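Saframycin Mx1 synthetase B (Legionella pneumophila subsp. pneumophila, PDB 3KXW) is a fatty acid AMP ligase that belongs to the ANL superfamily of AMP-binding enzymes and holds 5'-O-[(S)-(dodecanoyloxy)(hydroxy)phosphoryl]adenosine in this model. Local coordinates at residues Y345-L350 against S370-S375. Residues are numbered along the deposited sequence; the frame is centred on the assembly and turned at random.
Sequences YKTLTL and SYKLVS
Leu348 and Leu350 pair with Leu373 and Tyr371 in a two-stranded antiparallel ribbon whose segment axes run at 148°, joined by five backbone hydrogen bonds, the last from Ser375 N to Lys346 O. The bond from Leu350 N reaches Tyr371 O at 2.8 Å, and Leu350 O receives Tyr371 N in return, which makes Leu350 and Tyr371 a hydrogen-bonded antiparallel pair. On the same face, Leu350 CB lies over the Tyr371 ring, offset toward its rim, a CH-pi contact 4.1 Å from the ring centroid. Tyr371 CG stands between its own backbone N and carbonyl carbon (chi1 60°), and the ring reaches across to Leu350; its aromatic surface also stacks with His498. Beyond the CB over the ring, leucine adds a branch whose CD1 meets Leu373 CD1, 3.7 Å away. On the other face, Thr347 OG1 holds a water at 2.7 Å, and Lys372 NZ donates to that water over 3.1 Å, while the aliphatic chain of Lys372 passes both threonine hydroxyls; Thr349 OG1 is hydrogen-bonded to Asp365. At the far end Tyr345 CD1 rests on Val374 CG1, 3.7 Å off, and the Tyr345 hydroxyl is hydrogen-bonded to Glu303. The side chain of Val374 lies about 8 Å from 5'-O-[(S)-(dodecanoyloxy)(hydroxy)phosphoryl]adenosine. Glu450 takes both Lys346 NZ and Ser375 OG, fastening this end to strand 450-456. The ribbon thus packs apolar groups at Leu350, Tyr371 and Leu373, whereas its other face mixes a water-bridged Thr347 and Lys372 with Val374 buried toward Tyr345.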
loop_
_atom_site.group_PDB
_atom_site.type_symbol
_atom_site.label_atom_id
_atom_site.label_comp_id
_atom_site.label_asym_id
_atom_site.label_seq_id
_atom_site.Cartn_x
_atom_site.Cartn_y
_atom_site.Cartn_z
ATOM N N TYR A 345 -14.248 12.096 11.833
ATOM C CA TYR A 345 -13.845 12.667 10.554
ATOM C C TYR A 345 -15.002 13.441 9.905
ATOM O O TYR A 345 -16.179 13.129 10.122
ATOM C CB TYR A 345 -13.309 11.585 9.604
ATOM C CG TYR A 345 -14.336 10.538 9.225
ATOM C CD1 TYR A 345 -15.256 10.777 8.221
ATOM C CD2 TYR A 345 -14.371 9.304 9.870
ATOM C CE1 TYR A 345 -16.208 9.813 7.878
ATOM C CE2 TYR A 345 -15.301 8.339 9.524
ATOM C CZ TYR A 345 -16.217 8.599 8.542
ATOM O OH TYR A 345 -17.152 7.644 8.213
ATOM N N LYS A 346 -14.663 14.446 9.109
ATOM C CA LYS A 346 -15.674 15.261 8.450
ATOM C C LYS A 346 -16.057 14.749 7.070
ATOM O O LYS A 346 -15.269 14.081 6.404
ATOM C CB LYS A 346 -15.191 16.713 8.363
ATOM C CG LYS A 346 -14.871 17.317 9.748
ATOM C CD LYS A 346 -14.437 18.763 9.611
ATOM C CE LYS A 346 -14.109 19.391 10.959
ATOM N NZ LYS A 346 -12.865 18.792 11.551
ATOM N N THR A 347 -17.280 15.059 6.652
ATOM C CA THR A 347 -17.730 14.765 5.302
ATOM C C THR A 347 -18.367 16.006 4.681
ATOM O O THR A 347 -18.771 16.932 5.388
ATOM C CB THR A 347 -18.716 13.554 5.230
ATOM O OG1 THR A 347 -19.971 13.891 5.836
ATOM C CG2 THR A 347 -18.124 12.321 5.921
ATOM N N LEU A 348 -18.421 16.037 3.356
ATOM C CA LEU A 348 -19.175 17.075 2.646
ATOM C C LEU A 348 -20.128 16.448 1.653
ATOM O O LEU A 348 -19.864 15.373 1.120
ATOM C CB LEU A 348 -18.235 18.012 1.906
ATOM C CG LEU A 348 -17.421 18.962 2.775
ATOM C CD1 LEU A 348 -16.351 19.618 1.895
ATOM C CD2 LEU A 348 -18.349 19.982 3.433
ATOM N N THR A 349 -21.247 17.115 1.405
ATOM C CA THR A 349 -22.222 16.604 0.466
ATOM C C THR A 349 -22.196 17.456 -0.776
ATOM O O THR A 349 -22.466 18.657 -0.719
ATOM C CB THR A 349 -23.636 16.616 1.057
ATOM O OG1 THR A 349 -23.645 15.881 2.290
ATOM C CG2 THR A 349 -24.618 15.997 0.079
ATOM N N LEU A 350 -21.835 16.849 -1.898
ATOM C CA LEU A 350 -21.795 17.577 -3.148
ATOM C C LEU A 350 -23.049 17.288 -3.962
ATOM O O LEU A 350 -23.632 16.196 -3.877
ATOM C CB LEU A 350 -20.566 17.213 -3.984
ATOM C CG LEU A 350 -19.165 17.154 -3.368
ATOM C CD1 LEU A 350 -18.116 17.558 -4.393
ATOM C CD2 LEU A 350 -19.036 17.970 -2.094
ATOM N N SER A 370 -27.270 13.616 -4.661
ATOM C CA SER A 370 -26.128 14.123 -3.897
ATOM C C SER A 370 -25.214 12.970 -3.480
ATOM O O SER A 370 -25.645 11.818 -3.427
ATOM C CB SER A 370 -26.614 14.865 -2.656
ATOM O OG SER A 370 -27.191 13.969 -1.722
ATOM N N TYR A 371 -23.953 13.279 -3.181
ATOM C CA TYR A 371 -23.008 12.267 -2.727
ATOM C C TYR A 371 -22.061 12.862 -1.705
ATOM O O TYR A 371 -21.889 14.072 -1.651
ATOM C CB TYR A 371 -22.230 11.649 -3.893
ATOM C CG TYR A 371 -21.400 12.597 -4.732
ATOM C CD1 TYR A 371 -20.012 12.637 -4.609
ATOM C CD2 TYR A 371 -21.998 13.435 -5.671
ATOM C CE1 TYR A 371 -19.244 13.494 -5.391
ATOM C CE2 TYR A 371 -21.247 14.286 -6.453
ATOM C CZ TYR A 371 -19.871 14.318 -6.311
ATOM O OH TYR A 371 -19.132 15.169 -7.097
ATOM N N LYS A 372 -21.452 12.011 -0.890
ATOM C CA LYS A 372 -20.619 12.481 0.201
ATOM C C LYS A 372 -19.149 12.230 -0.111
ATOM O O LYS A 372 -18.793 11.170 -0.628
ATOM C CB LYS A 372 -20.987 11.776 1.502
ATOM C CG LYS A 372 -22.374 12.100 2.070
ATOM C CD LYS A 372 -22.349 12.007 3.586
ATOM C CE LYS A 372 -23.684 11.553 4.145
ATOM N NZ LYS A 372 -23.587 11.346 5.631
ATOM N N LEU A 373 -18.305 13.208 0.204
ATOM C CA LEU A 373 -16.870 13.025 0.147
ATOM C C LEU A 373 -16.358 13.054 1.573
ATOM O O LEU A 373 -16.883 13.803 2.408
ATOM C CB LEU A 373 -16.194 14.128 -0.661
ATOM C CG LEU A 373 -16.483 14.198 -2.159
ATOM C CD1 LEU A 373 -15.677 15.325 -2.780
ATOM C CD2 LEU A 373 -16.188 12.866 -2.851
ATOM N N VAL A 374 -15.342 12.239 1.846
ATOM C CA VAL A 374 -14.759 12.154 3.170
ATOM C C VAL A 374 -13.525 13.025 3.211
ATOM O O VAL A 374 -12.733 13.028 2.270
ATOM C CB VAL A 374 -14.334 10.718 3.512
ATOM C CG1 VAL A 374 -13.630 10.681 4.857
ATOM C CG2 VAL A 374 -15.559 9.775 3.514
ATOM N N SER A 375 -13.354 13.760 4.300
ATOM C CA SER A 375 -12.129 14.520 4.494
ATOM C C SER A 375 -10.920 13.601 4.707
ATOM O O SER A 375 -10.997 12.676 5.496
ATOM C CB SER A 375 -12.247 15.416 5.715
ATOM O OG SER A 375 -11.012 16.051 5.977
HETATM O O HOH W 1 -21.355 12.278 7.579
#